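Local atomic coordinates of dihydropteroate synthase (Mycobacterium smegmatis, PDB entry 6OMZ), a protein that probably catalyses the condensation of para-aminobenzoate with 6-hydroxymethyl-7,8-dihydropterin diphosphate to give 7,8-dihydropteroate, the immediate precursor of folates. Residues D43-V48 and I89-A94; L52-A57 and H271-S276; G79-R84 and T103-V108; I144-R149 and V191-L196; I256-A261 and V277-V282. The protein carries 1 engineered substitution. One frame throughout, in Å; residues are numbered along the deposited sequence.

Contact 1: residues D43-V48 and I89-A94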
# COMPACT_ATOMS: atom_id res chain seq x y z
N ASP A 43 11.04 -18.81 -1.96
CA ASP A 43 10.50 -19.64 -0.88
C ASP A 43 9.01 -19.34 -0.74
O ASP A 43 8.59 -18.54 0.10
CB ASP A 43 11.26 -19.39 0.42
CG ASP A 43 10.90 -20.39 1.51
OD1 ASP A 43 9.84 -21.06 1.40
OD2 ASP A 43 11.66 -20.51 2.49
N THR A 44 8.21 -20.02 -1.57
CA THR A 44 6.77 -19.84 -1.53
C THR A 44 6.20 -20.13 -0.15
O THR A 44 5.37 -19.37 0.36
CB THR A 44 6.11 -20.74 -2.58
OG1 THR A 44 6.51 -20.33 -3.88
CG2 THR A 44 4.59 -20.69 -2.46
N ASP A 45 6.62 -21.24 0.46
CA ASP A 45 6.05 -21.65 1.75
C ASP A 45 6.30 -20.60 2.83
O ASP A 45 5.45 -20.38 3.70
CB ASP A 45 6.61 -23.01 2.18
CG ASP A 45 6.21 -24.14 1.24
OD1 ASP A 45 5.20 -23.99 0.52
OD2 ASP A 45 6.92 -25.17 1.22
N ARG A 46 7.47 -19.97 2.82
CA ARG A 46 7.75 -18.94 3.81
C ARG A 46 6.81 -17.75 3.64
O ARG A 46 6.30 -17.20 4.62
CB ARG A 46 9.21 -18.48 3.72
CG ARG A 46 9.67 -17.65 4.92
CD ARG A 46 10.54 -16.46 4.53
NE ARG A 46 11.95 -16.80 4.34
CZ ARG A 46 12.93 -16.41 5.16
NH1 ARG A 46 12.67 -15.67 6.23
NH2 ARG A 46 14.18 -16.76 4.89
N ALA A 47 6.57 -17.34 2.39
CA ALA A 47 5.67 -16.22 2.14
C ALA A 47 4.24 -16.58 2.49
O ALA A 47 3.50 -15.75 3.04
CB ALA A 47 5.77 -15.77 0.67
N VAL A 48 3.82 -17.81 2.19
CA VAL A 48 2.47 -18.23 2.56
C VAL A 48 2.31 -18.24 4.07
O VAL A 48 1.30 -17.74 4.61
CB VAL A 48 2.15 -19.60 1.94
CG1 VAL A 48 0.92 -20.20 2.60
CG2 VAL A 48 1.96 -19.46 0.43
N ILE A 89 -0.24 -16.43 -3.94
CA ILE A 89 -1.63 -15.99 -4.01
C ILE A 89 -2.56 -17.19 -4.10
O ILE A 89 -3.62 -17.20 -3.46
CB ILE A 89 -1.81 -15.03 -5.21
CG1 ILE A 89 -0.99 -13.75 -4.98
CG2 ILE A 89 -3.29 -14.69 -5.42
CD1 ILE A 89 -0.88 -12.86 -6.24
N ARG A 90 -2.19 -18.20 -4.88
CA ARG A 90 -3.06 -19.38 -5.01
C ARG A 90 -3.28 -20.05 -3.66
O ARG A 90 -4.41 -20.43 -3.32
CB ARG A 90 -2.48 -20.37 -6.01
CG ARG A 90 -2.88 -20.12 -7.46
CD ARG A 90 -2.51 -21.30 -8.37
NE ARG A 90 -1.06 -21.45 -8.49
CZ ARG A 90 -0.32 -20.82 -9.40
NH1 ARG A 90 -0.88 -20.00 -10.28
NH2 ARG A 90 1.00 -21.02 -9.44
N GLU A 91 -2.22 -20.22 -2.87
CA GLU A 91 -2.38 -20.93 -1.60
C GLU A 91 -3.15 -20.10 -0.57
O GLU A 91 -3.96 -20.63 0.20
CB GLU A 91 -1.02 -21.36 -1.06
CG GLU A 91 -0.26 -22.23 -2.05
CD GLU A 91 0.97 -22.89 -1.45
OE1 GLU A 91 0.97 -23.16 -0.24
OE2 GLU A 91 1.93 -23.13 -2.21
N LEU A 92 -2.92 -18.78 -0.54
CA LEU A 92 -3.64 -17.94 0.41
C LEU A 92 -5.11 -17.80 0.02
O LEU A 92 -5.99 -17.78 0.88
CB LEU A 92 -2.97 -16.57 0.52
CG LEU A 92 -1.56 -16.53 1.12
CD1 LEU A 92 -0.98 -15.13 1.06
CD2 LEU A 92 -1.57 -17.05 2.58
N ALA A 93 -5.39 -17.68 -1.28
CA ALA A 93 -6.77 -17.58 -1.73
C ALA A 93 -7.55 -18.85 -1.41
O ALA A 93 -8.75 -18.78 -1.11
CB ALA A 93 -6.82 -17.28 -3.23
N ALA A 94 -6.89 -20.01 -1.45
CA ALA A 94 -7.56 -21.26 -1.11
C ALA A 94 -8.01 -21.31 0.35
O ALA A 94 -8.84 -22.14 0.70
CB ALA A 94 -6.65 -22.45 -1.40
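Asp43 is the N-cap of helix 44-56: its OD1 accepts from Arg46 N at 3.0 Å, a capping bond whose N-H arrives from above the carboxylate plane. One residue on, Thr44 sets CG2 anti to its backbone N and lays this methyl, not the hydroxyl, against Glu91 OE2 at 3.6 Å. Asp45 starts away from helix 78-93, yet its OD1 ends 4.3 Å from Glu91 OE2, a closeness of like charges that probably costs some energy, though both residues are at least partly exposed. Val48 carries the apolar centre. Its CG2 presses on Glu91 CB at 3.8 Å, the two side chains crossing at about a right angle, while CG1 slides past Leu92 CD2 at 4.0 Å; the same CD2 also meets the carbonyl Val48 O. No hydrogen bond spans the two segments; their short helical axes come within 9.9 Å and cross at -39°. Such packing joins successive outer helices of a TIM barrel, those following strands 23-29 and 61-65.

Contact 2: residues L52-A57 and H271-S276. With PMM (pterin-6-yl-methyl-monophosphate), chain D.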
# COMPACT_ATOMS: atom_id res chain seq x y z
N LEU A 52 -0.37 -16.14 6.31
CA LEU A 52 -1.23 -16.77 7.32
C LEU A 52 -1.03 -16.15 8.69
O LEU A 52 -2.00 -15.97 9.45
CB LEU A 52 -0.95 -18.27 7.37
CG LEU A 52 -1.33 -19.10 6.14
CD1 LEU A 52 -0.90 -20.54 6.34
CD2 LEU A 52 -2.83 -19.01 5.90
N ALA A 53 0.22 -15.81 9.04
CA ALA A 53 0.50 -15.21 10.34
C ALA A 53 -0.08 -13.80 10.44
O ALA A 53 -0.52 -13.38 11.52
CB ALA A 53 2.01 -15.18 10.59
N LEU A 54 -0.04 -13.05 9.34
CA LEU A 54 -0.62 -11.71 9.35
C LEU A 54 -2.14 -11.77 9.47
O LEU A 54 -2.75 -10.93 10.15
CB LEU A 54 -0.22 -10.96 8.09
CG LEU A 54 1.28 -10.73 7.89
CD1 LEU A 54 1.50 -9.88 6.65
CD2 LEU A 54 1.89 -10.06 9.13
N VAL A 55 -2.77 -12.76 8.84
CA VAL A 55 -4.21 -12.93 9.00
C VAL A 55 -4.54 -13.30 10.44
O VAL A 55 -5.49 -12.77 11.04
CB VAL A 55 -4.74 -13.99 8.00
CG1 VAL A 55 -6.19 -14.35 8.33
CG2 VAL A 55 -4.64 -13.48 6.57
N ALA A 56 -3.76 -14.21 11.03
CA ALA A 56 -4.00 -14.60 12.42
C ALA A 56 -3.82 -13.43 13.38
O ALA A 56 -4.42 -13.41 14.47
CB ALA A 56 -3.08 -15.76 12.79
N ALA A 57 -2.99 -12.45 13.00
CA ALA A 57 -2.76 -11.25 13.79
C ALA A 57 -3.79 -10.15 13.53
O ALA A 57 -3.70 -9.08 14.14
CB ALA A 57 -1.34 -10.70 13.51
N HIS A 271 3.48 -3.42 7.53
CA HIS A 271 4.23 -4.66 7.68
C HIS A 271 3.93 -5.33 9.01
O HIS A 271 3.74 -6.56 9.08
CB HIS A 271 5.73 -4.38 7.56
CG HIS A 271 6.12 -3.82 6.22
ND1 HIS A 271 6.49 -4.62 5.17
CD2 HIS A 271 6.19 -2.54 5.78
CE1 HIS A 271 6.79 -3.86 4.13
NE2 HIS A 271 6.61 -2.60 4.47
N ASP A 272 3.91 -4.55 10.10
CA ASP A 272 3.71 -5.09 11.45
C ASP A 272 2.22 -5.01 11.73
O ASP A 272 1.71 -4.02 12.28
CB ASP A 272 4.53 -4.32 12.48
CG ASP A 272 4.57 -5.01 13.84
OD1 ASP A 272 3.67 -5.81 14.16
OD2 ASP A 272 5.53 -4.73 14.60
N VAL A 273 1.50 -6.06 11.35
CA VAL A 273 0.06 -6.08 11.55
C VAL A 273 -0.28 -6.09 13.04
O VAL A 273 -1.16 -5.35 13.49
CB VAL A 273 -0.55 -7.28 10.79
CG1 VAL A 273 -1.99 -7.54 11.23
CG2 VAL A 273 -0.48 -7.00 9.28
N GLN A 274 0.43 -6.89 13.83
CA GLN A 274 0.14 -6.97 15.25
C GLN A 274 0.19 -5.60 15.92
O GLN A 274 -0.67 -5.27 16.75
CB GLN A 274 1.10 -7.93 15.93
CG GLN A 274 0.84 -8.04 17.44
CD GLN A 274 1.75 -9.04 18.13
OE1 GLN A 274 2.77 -8.67 18.71
NE2 GLN A 274 1.38 -10.30 18.07
N ALA A 275 1.19 -4.79 15.58
CA ALA A 275 1.31 -3.49 16.24
C ALA A 275 0.16 -2.56 15.88
O ALA A 275 -0.38 -1.87 16.74
CB ALA A 275 2.66 -2.86 15.91
N SER A 276 -0.23 -2.52 14.60
CA SER A 276 -1.34 -1.66 14.22
C SER A 276 -2.67 -2.20 14.74
O SER A 276 -3.55 -1.41 15.10
CB SER A 276 -1.39 -1.48 12.71
OG SER A 276 -0.51 -0.43 12.29
N5 PMM D . 4.41 1.48 -0.45
C6 PMM D . 5.17 0.52 -1.01
C7 PMM D . 4.61 -0.43 -1.85
N8 PMM D . 3.32 -0.46 -2.20
N1 PMM D . 1.27 0.50 -2.07
C2 PMM D . 0.47 1.46 -1.62
N2 PMM D . -0.80 1.51 -2.03
N3 PMM D . 0.88 2.43 -0.75
C4 PMM D . 2.17 2.56 -0.26
O4 PMM D . 2.45 3.45 0.53
C4A PMM D . 3.10 1.52 -0.75
C8A PMM D . 2.58 0.52 -1.66
C9 PMM D . 6.65 0.60 -0.77
O10 PMM D . 6.94 0.28 0.62
PA PMM D . 7.32 -1.17 1.25
O1P PMM D . 7.45 -0.94 2.71
O2P PMM D . 6.19 -2.16 0.94
O3P PMM D . 8.61 -1.65 0.61
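The ring of outer helices of the TIM barrel closes here: the end of helix 44-56, which follows the first strand, meets the start of helix 273-287, which follows the last. Val273 carries the packing with both of its methyls. CG1, anti to the backbone N, lies against the C-terminal turn of helix 44-56 and sits 3.6 Å from Leu54 O and 3.7 Å from Ala57 O, with Ala57 CB beside it at 4.0 Å. CG2 turns to the leucine, obliquely crossing its side chain and meeting Leu54 CD2 at 3.9 Å. That same CD2 lies close to the carbonyl of His271, and exposed Gln274 brushes Ala57. The inner flank of the pair rests on the barrel, with Leu54 on Val28 and Ile62 and Val273 on Val24. Just before the helix, Asp272 acts as N-cap, its OD1 accepting from Ala275 N at 3.0 Å. His271 belongs to the pocket of the bound pterin monophosphate: its side chain leaves away from helix 44-56, and NE2 donates to phosphate oxygen O1P over 2.6 Å, near the ring plane, with an N-H...O angle of 157°. The negative phosphate probably favours a proton on NE2; Lys229, Arg70 and Arg269 also bond the ligand.

Contact 3: residues G79-R84 and T103-V108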
# COMPACT_ATOMS: atom_id res chain seq x y z
N GLY A 79 7.63 -11.47 -16.23
CA GLY A 79 7.39 -12.90 -16.15
C GLY A 79 7.87 -13.49 -14.84
O GLY A 79 7.21 -14.35 -14.24
N VAL A 80 9.03 -13.03 -14.36
CA VAL A 80 9.57 -13.50 -13.09
C VAL A 80 8.75 -12.95 -11.93
O VAL A 80 8.50 -13.66 -10.94
CB VAL A 80 11.05 -13.12 -12.98
CG1 VAL A 80 11.59 -13.40 -11.58
CG2 VAL A 80 11.86 -13.87 -14.02
N GLU A 81 8.29 -11.69 -12.03
CA GLU A 81 7.42 -11.13 -10.99
C GLU A 81 6.17 -11.99 -10.81
O GLU A 81 5.81 -12.35 -9.68
CB GLU A 81 7.06 -9.69 -11.36
CG GLU A 81 6.23 -8.94 -10.29
CD GLU A 81 5.76 -7.56 -10.79
OE1 GLU A 81 6.08 -7.21 -11.94
OE2 GLU A 81 5.07 -6.84 -10.04
N ALA A 82 5.52 -12.35 -11.91
CA ALA A 82 4.29 -13.14 -11.83
C ALA A 82 4.57 -14.54 -11.29
O ALA A 82 3.79 -15.06 -10.47
CB ALA A 82 3.63 -13.22 -13.22
N ALA A 83 5.66 -15.15 -11.73
CA ALA A 83 5.99 -16.50 -11.29
C ALA A 83 6.26 -16.54 -9.79
O ALA A 83 6.08 -17.58 -9.15
CB ALA A 83 7.21 -17.02 -12.05
N ARG A 84 6.70 -15.42 -9.21
CA ARG A 84 6.96 -15.38 -7.77
C ARG A 84 5.68 -15.19 -6.96
O ARG A 84 5.52 -15.79 -5.89
CB ARG A 84 7.96 -14.26 -7.45
CG ARG A 84 9.38 -14.57 -7.92
CD ARG A 84 10.34 -13.43 -7.66
NE ARG A 84 11.67 -13.75 -8.18
CZ ARG A 84 12.75 -13.01 -8.01
NH1 ARG A 84 12.70 -11.89 -7.30
NH2 ARG A 84 13.90 -13.40 -8.55
N THR A 103 1.33 -4.53 -7.93
CA THR A 103 2.08 -4.53 -9.19
C THR A 103 1.67 -3.31 -10.01
O THR A 103 0.54 -2.82 -9.90
CB THR A 103 1.86 -5.83 -10.00
OG1 THR A 103 2.77 -5.88 -11.12
CG2 THR A 103 0.44 -5.89 -10.56
N MET A 104 2.62 -2.81 -10.81
CA MET A 104 2.39 -1.79 -11.82
C MET A 104 2.16 -2.38 -13.21
O MET A 104 1.95 -1.62 -14.15
CB MET A 104 3.59 -0.84 -11.94
CG MET A 104 4.14 -0.23 -10.69
SD MET A 104 5.57 0.79 -11.13
CE MET A 104 6.78 -0.43 -11.63
N HIS A 105 2.26 -3.69 -13.36
CA HIS A 105 2.33 -4.31 -14.68
C HIS A 105 1.03 -5.07 -14.95
O HIS A 105 0.64 -5.92 -14.15
CB HIS A 105 3.54 -5.24 -14.75
CG HIS A 105 4.83 -4.53 -14.44
ND1 HIS A 105 5.69 -4.95 -13.45
CD2 HIS A 105 5.38 -3.42 -14.97
CE1 HIS A 105 6.73 -4.14 -13.40
NE2 HIS A 105 6.57 -3.19 -14.31
N ALA A 106 0.38 -4.73 -16.06
CA ALA A 106 -0.96 -5.23 -16.34
C ALA A 106 -0.97 -6.75 -16.49
O ALA A 106 -1.90 -7.43 -16.02
CB ALA A 106 -1.52 -4.56 -17.59
N ASP A 107 0.05 -7.31 -17.15
CA ASP A 107 0.08 -8.75 -17.35
C ASP A 107 0.26 -9.47 -16.02
O ASP A 107 -0.32 -10.55 -15.80
CB ASP A 107 1.20 -9.13 -18.33
CG ASP A 107 0.89 -8.74 -19.77
OD1 ASP A 107 -0.23 -8.27 -20.07
OD2 ASP A 107 1.80 -8.91 -20.61
N VAL A 108 1.04 -8.88 -15.10
CA VAL A 108 1.20 -9.46 -13.77
C VAL A 108 -0.11 -9.39 -12.99
O VAL A 108 -0.51 -10.37 -12.35
CB VAL A 108 2.35 -8.76 -13.03
CG1 VAL A 108 2.44 -9.26 -11.60
CG2 VAL A 108 3.67 -8.99 -13.75
O HOH W 1 5.44 -3.91 -10.21
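Glu81 OE2 is gripped by two hydrogen bonds: Thr103 OG1 donates to it over 2.7 Å, from above the carboxylate plane, and water 1 donates to it over 3.0 Å. The other oxygen, Glu81 OE1, takes the N-H of His105 ND1 at 2.7 Å on its syn lone pair. OE1 lies near the plane of the His105 ring, at its edge, while the carboxylate's own plane is turned 86° to the ring's. With partners on both oxygens the rotation of the carboxylate is fixed, and its negative charge probably favours a proton on ND1. Glu81 reaches this position with CG anti to the backbone N (chi1 -175°) and the chain extended beyond, so that helix 78-93 projects it into the loop between strand 98-102 and helix 106-114, one of the strand-to-helix turns at the C-terminal rim of the TIM barrel. Within that loop Thr103 OG1 also accepts from His105 N at 3.2 Å, an ST turn, and water 1 accepts from Met104 N; the carboxylate thus holds the turn both directly and through solvent. His105 is itself the N-cap residue of the following helix. Val108 supplies the apolar wall: both methyls lie along one side of the Glu81 carboxylate, CG1 near CD and CG2 3.5 Å from OE1. CG2 also lies 4.3 Å from Ala82 CB, where the two helices approach.

Contact 4: residues I144-R149 and V191-L196. With PMM (pterin-6-yl-methyl-monophosphate), chain D; EDO (1,2-ethanediol), chain K.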
# COMPACT_ATOMS: atom_id res chain seq x y z
N ILE A 144 -6.65 0.13 -6.52
CA ILE A 144 -6.02 1.15 -5.68
C ILE A 144 -5.07 1.95 -6.56
O ILE A 144 -4.11 1.40 -7.11
CB ILE A 144 -5.26 0.51 -4.50
CG1 ILE A 144 -6.22 -0.27 -3.59
CG2 ILE A 144 -4.54 1.59 -3.68
CD1 ILE A 144 -5.51 -1.25 -2.64
N LEU A 145 -5.32 3.26 -6.65
CA LEU A 145 -4.49 4.19 -7.42
C LEU A 145 -3.62 4.98 -6.44
O LEU A 145 -4.12 5.87 -5.75
CB LEU A 145 -5.35 5.13 -8.25
CG LEU A 145 -6.33 4.47 -9.22
CD1 LEU A 145 -7.38 5.48 -9.68
CD2 LEU A 145 -5.58 3.90 -10.42
N MET A 146 -2.32 4.68 -6.40
CA MET A 146 -1.40 5.43 -5.55
C MET A 146 -0.82 6.62 -6.30
O MET A 146 -0.57 6.55 -7.51
CB MET A 146 -0.26 4.53 -5.06
CG MET A 146 0.38 5.05 -3.78
SD MET A 146 2.01 4.31 -3.46
CE MET A 146 3.00 5.21 -4.66
N HIS A 147 -0.57 7.70 -5.57
CA HIS A 147 -0.00 8.90 -6.17
C HIS A 147 1.52 8.82 -6.21
O HIS A 147 2.17 8.72 -5.16
CB HIS A 147 -0.40 10.16 -5.41
CG HIS A 147 0.13 11.40 -6.05
ND1 HIS A 147 1.41 11.87 -5.83
CD2 HIS A 147 -0.42 12.24 -6.96
CE1 HIS A 147 1.61 12.95 -6.56
NE2 HIS A 147 0.52 13.20 -7.25
N TRP A 148 2.09 8.94 -7.40
CA TRP A 148 3.54 8.99 -7.52
C TRP A 148 3.85 9.77 -8.79
O TRP A 148 3.66 9.25 -9.89
CB TRP A 148 4.13 7.58 -7.58
CG TRP A 148 5.62 7.52 -7.69
CD1 TRP A 148 6.51 8.57 -7.67
CD2 TRP A 148 6.41 6.34 -7.82
NE1 TRP A 148 7.79 8.11 -7.78
CE2 TRP A 148 7.77 6.74 -7.88
CE3 TRP A 148 6.11 4.97 -7.88
CZ2 TRP A 148 8.82 5.82 -8.00
CZ3 TRP A 148 7.16 4.06 -8.02
CH2 TRP A 148 8.49 4.49 -8.08
N ARG A 149 4.30 11.01 -8.65
CA ARG A 149 4.58 11.83 -9.82
C ARG A 149 6.01 11.53 -10.24
O ARG A 149 6.96 11.83 -9.52
CB ARG A 149 4.39 13.32 -9.54
CG ARG A 149 4.47 14.15 -10.84
CD ARG A 149 4.53 15.65 -10.58
NE ARG A 149 3.31 16.16 -9.98
CZ ARG A 149 3.20 17.38 -9.46
NH1 ARG A 149 4.24 18.20 -9.48
NH2 ARG A 149 2.06 17.79 -8.92
N VAL A 191 -10.00 3.04 -5.17
CA VAL A 191 -9.39 3.48 -3.93
C VAL A 191 -8.23 4.39 -4.31
O VAL A 191 -7.60 4.19 -5.35
CB VAL A 191 -8.91 2.26 -3.10
CG1 VAL A 191 -8.21 2.69 -1.80
CG2 VAL A 191 -10.08 1.29 -2.81
N ILE A 192 -7.97 5.41 -3.49
CA ILE A 192 -6.83 6.29 -3.75
C ILE A 192 -5.89 6.28 -2.55
O ILE A 192 -6.29 5.97 -1.42
CB ILE A 192 -7.26 7.73 -4.09
CG1 ILE A 192 -8.17 8.29 -3.00
CG2 ILE A 192 -7.92 7.76 -5.48
CD1 ILE A 192 -8.63 9.74 -3.24
N ASP A 193 -4.63 6.65 -2.80
CA ASP A 193 -3.56 6.54 -1.78
C ASP A 193 -2.61 7.70 -2.06
O ASP A 193 -2.17 7.84 -3.21
CB ASP A 193 -2.84 5.18 -1.91
CG ASP A 193 -1.73 4.96 -0.87
OD1 ASP A 193 -1.06 5.93 -0.45
OD2 ASP A 193 -1.51 3.79 -0.49
N PRO A 194 -2.30 8.54 -1.07
CA PRO A 194 -1.42 9.70 -1.34
C PRO A 194 0.03 9.34 -1.66
O PRO A 194 0.80 10.23 -2.03
CB PRO A 194 -1.50 10.52 -0.04
CG PRO A 194 -1.78 9.47 1.04
CD PRO A 194 -2.69 8.45 0.36
N GLY A 195 0.43 8.08 -1.52
CA GLY A 195 1.77 7.68 -1.89
C GLY A 195 2.84 8.34 -1.05
O GLY A 195 3.76 8.97 -1.59
N LEU A 196 2.75 8.21 0.28
CA LEU A 196 3.70 8.87 1.16
C LEU A 196 5.13 8.45 0.82
O LEU A 196 5.42 7.28 0.60
CB LEU A 196 3.38 8.53 2.63
CG LEU A 196 1.97 8.83 3.12
CD1 LEU A 196 1.79 8.34 4.56
CD2 LEU A 196 1.69 10.33 3.03
N5 PMM D . 4.41 1.48 -0.45
C6 PMM D . 5.17 0.52 -1.01
C7 PMM D . 4.61 -0.43 -1.85
N8 PMM D . 3.32 -0.46 -2.20
N1 PMM D . 1.27 0.50 -2.07
C2 PMM D . 0.47 1.46 -1.62
N2 PMM D . -0.80 1.51 -2.03
N3 PMM D . 0.88 2.43 -0.75
C4 PMM D . 2.17 2.56 -0.26
O4 PMM D . 2.45 3.45 0.53
C4A PMM D . 3.10 1.52 -0.75
C8A PMM D . 2.58 0.52 -1.66
C9 PMM D . 6.65 0.60 -0.77
O10 PMM D . 6.94 0.28 0.62
PA PMM D . 7.32 -1.17 1.25
O1P PMM D . 7.45 -0.94 2.71
O2P PMM D . 6.19 -2.16 0.94
O3P PMM D . 8.61 -1.65 0.61
C1 EDO K . -1.00 8.49 -10.16
O1 EDO K . 0.27 8.08 -9.62
C2 EDO K . -1.15 10.00 -10.02
O2 EDO K . -0.01 10.64 -10.62
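Strands 144-146 and 191-193 run parallel and in register, Ile144 beside Val191 and Met146 beside Asp193, their axes crossing at -22°. Leu145 N donates almost straight to Val191 O at 2.8 Å, Asp193 N returns a weak bond to Leu145 O, and His147 N reaches Asp193 O at 2.9 Å, nearly along the C=O axis. Leu145 and Ile192 face helix 165-182, the middle of a beta-alpha-beta crossover that joins these two neighbouring strands of the TIM barrel. The other face carries Ile144 and Val191, side by side with CG1 of Ile144 3.7 Å from CB of Val191, and then Met146 and Asp193, which point together into the pterin pocket. Asp193 OD2 accepts hydrogen bonds from both N3 and N2 of the pterin, each at 2.8 Å, gripping its pyrimidine edge. Its partner oxygen OD1 accepts from Gly195 N at 2.8 Å, an Asx turn that steadies the carboxylate. Met146 lays CG 3.6 Å from Asp193 CG, and its bent end brings SD 3.5 Å from pterin N3. Gly195, with positive phi, brings its CA to His147 O in a CA-H...O contact. The His147 imidazole leads away, NE2 bonding Glu172.

Contact 5: residues I256-A261 and V277-V282. With EDO (1,2-ethanediol), chain F.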
# COMPACT_ATOMS: atom_id res chain seq x y z
N ILE A 256 0.29 6.21 13.48
CA ILE A 256 -0.30 6.70 12.24
C ILE A 256 -1.55 5.90 11.88
O ILE A 256 -2.55 6.47 11.43
CB ILE A 256 0.76 6.69 11.12
CG1 ILE A 256 1.72 7.87 11.35
CG2 ILE A 256 0.10 6.75 9.73
CD1 ILE A 256 2.87 7.94 10.36
N SER A 257 -1.53 4.58 12.09
CA SER A 257 -2.74 3.80 11.82
C SER A 257 -3.92 4.33 12.63
O SER A 257 -5.03 4.48 12.11
CB SER A 257 -2.52 2.32 12.13
OG SER A 257 -1.64 1.72 11.20
N VAL A 258 -3.69 4.66 13.90
CA VAL A 258 -4.76 5.17 14.76
C VAL A 258 -5.24 6.54 14.28
O VAL A 258 -6.45 6.80 14.21
CB VAL A 258 -4.28 5.22 16.22
CG1 VAL A 258 -5.20 6.11 17.07
CG2 VAL A 258 -4.27 3.81 16.78
N LEU A 259 -4.31 7.45 13.98
CA LEU A 259 -4.73 8.78 13.54
C LEU A 259 -5.39 8.72 12.17
O LEU A 259 -6.37 9.43 11.91
CB LEU A 259 -3.53 9.74 13.53
CG LEU A 259 -2.94 10.08 14.91
CD1 LEU A 259 -1.69 10.93 14.78
CD2 LEU A 259 -3.97 10.79 15.78
N ALA A 260 -4.89 7.85 11.29
CA ALA A 260 -5.56 7.64 10.01
C ALA A 260 -6.97 7.11 10.21
O ALA A 260 -7.92 7.58 9.56
CB ALA A 260 -4.74 6.68 9.15
N ALA A 261 -7.14 6.12 11.11
CA ALA A 261 -8.48 5.61 11.37
C ALA A 261 -9.40 6.70 11.90
O ALA A 261 -10.56 6.80 11.47
CB ALA A 261 -8.42 4.44 12.35
N VAL A 277 -2.83 -3.52 14.80
CA VAL A 277 -4.06 -4.08 15.36
C VAL A 277 -4.14 -3.79 16.86
O VAL A 277 -5.20 -3.40 17.37
CB VAL A 277 -4.15 -5.59 15.06
CG1 VAL A 277 -5.31 -6.23 15.83
CG2 VAL A 277 -4.36 -5.81 13.57
N ASP A 278 -3.01 -3.91 17.57
CA ASP A 278 -2.96 -3.50 18.98
C ASP A 278 -3.43 -2.06 19.13
O ASP A 278 -4.21 -1.72 20.03
CB ASP A 278 -1.53 -3.61 19.53
CG ASP A 278 -1.05 -5.03 19.75
OD1 ASP A 278 -1.78 -6.02 19.52
OD2 ASP A 278 0.13 -5.15 20.17
N ALA A 279 -2.90 -1.17 18.29
CA ALA A 279 -3.20 0.25 18.39
C ALA A 279 -4.67 0.52 18.11
O ALA A 279 -5.31 1.34 18.80
CB ALA A 279 -2.30 1.03 17.43
N LEU A 280 -5.24 -0.16 17.12
CA LEU A 280 -6.64 0.04 16.79
C LEU A 280 -7.55 -0.56 17.85
O LEU A 280 -8.67 -0.07 18.05
CB LEU A 280 -6.94 -0.53 15.41
CG LEU A 280 -6.28 0.24 14.28
CD1 LEU A 280 -6.32 -0.57 13.00
CD2 LEU A 280 -6.96 1.62 14.07
N LYS A 281 -7.10 -1.62 18.54
CA LYS A 281 -7.88 -2.12 19.67
C LYS A 281 -7.92 -1.10 20.81
O LYS A 281 -8.95 -0.97 21.50
CB LYS A 281 -7.32 -3.46 20.17
CG LYS A 281 -7.60 -4.64 19.22
CD LYS A 281 -6.94 -5.94 19.70
CE LYS A 281 -7.31 -7.11 18.76
NZ LYS A 281 -6.47 -8.31 19.04
N VAL A 282 -6.82 -0.38 21.04
CA VAL A 282 -6.83 0.69 22.04
C VAL A 282 -7.81 1.79 21.63
O VAL A 282 -8.63 2.24 22.43
CB VAL A 282 -5.40 1.23 22.26
CG1 VAL A 282 -5.44 2.52 23.07
CG2 VAL A 282 -4.51 0.18 22.95
C1 EDO F . -5.23 -11.11 16.95
O1 EDO F . -5.34 -11.30 18.36
C2 EDO F . -6.61 -10.92 16.34
O2 EDO F . -7.14 -9.64 16.70
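Val258 and Leu280 reach across between two outer helices, each passing beside the other to touch a small neighbour, Val258 on Ala279 and Leu280 on Ala261. The axes of the two short segments approach to 8.9 Å and cross at -46°. Val258 holds CG2 anti to its carbonyl carbon, and this one methyl makes the tightest touches, 3.5 Å to Ala279 CB, closer than usual for two carbons, and 3.4 Å to Ala279 O. From the facing helix Leu280 leaves its backbone obliquely but returns through CD2, which ends 3.6 Å from Ala261 CB and 4.0 Å from Ser257 O. Leu280 CD2 therefore lies over the turn between Ser257 and Ala261, while Val258 CG2 lies over Ala279, and the two methyls themselves are only loosely in touch. No hydrogen bond joins the two segments; the hydroxyl of Ser257 is instead bonded to that of Ser276, one residue before the second segment. Val22 lies against both Ala261 and Leu280, and Ser257 also touches Val268 and Val270 of strand 267-270. Small alanines meeting branched residues here pack neighbouring surface helices of a TIM barrel, those just before and just after strand 267-270.

In the fold
Contacts 1 and 5 pair outer helices of the TIM barrel, contacts 2 and 3 add the loops leading into such helices, and contact 4 joins two strands and the loops after them. Helix 44-56 serves contacts 1 and 2, whose centres are about 16 Å apart and which touch at Leu92 and Leu52; helix 78-93 joins contacts 1 and 3, and helix 273-287 contacts 2 and 5. Along the chain contact 2 interleaves with contact 1, encloses contacts 3 and 4, and interleaves with contact 5. The centres of contacts 3 and 5 lie about 32 Å apart. Contacts 2 and 4, about 23 Å between centres, hold the two ends of the ligand, phosphate and pterin.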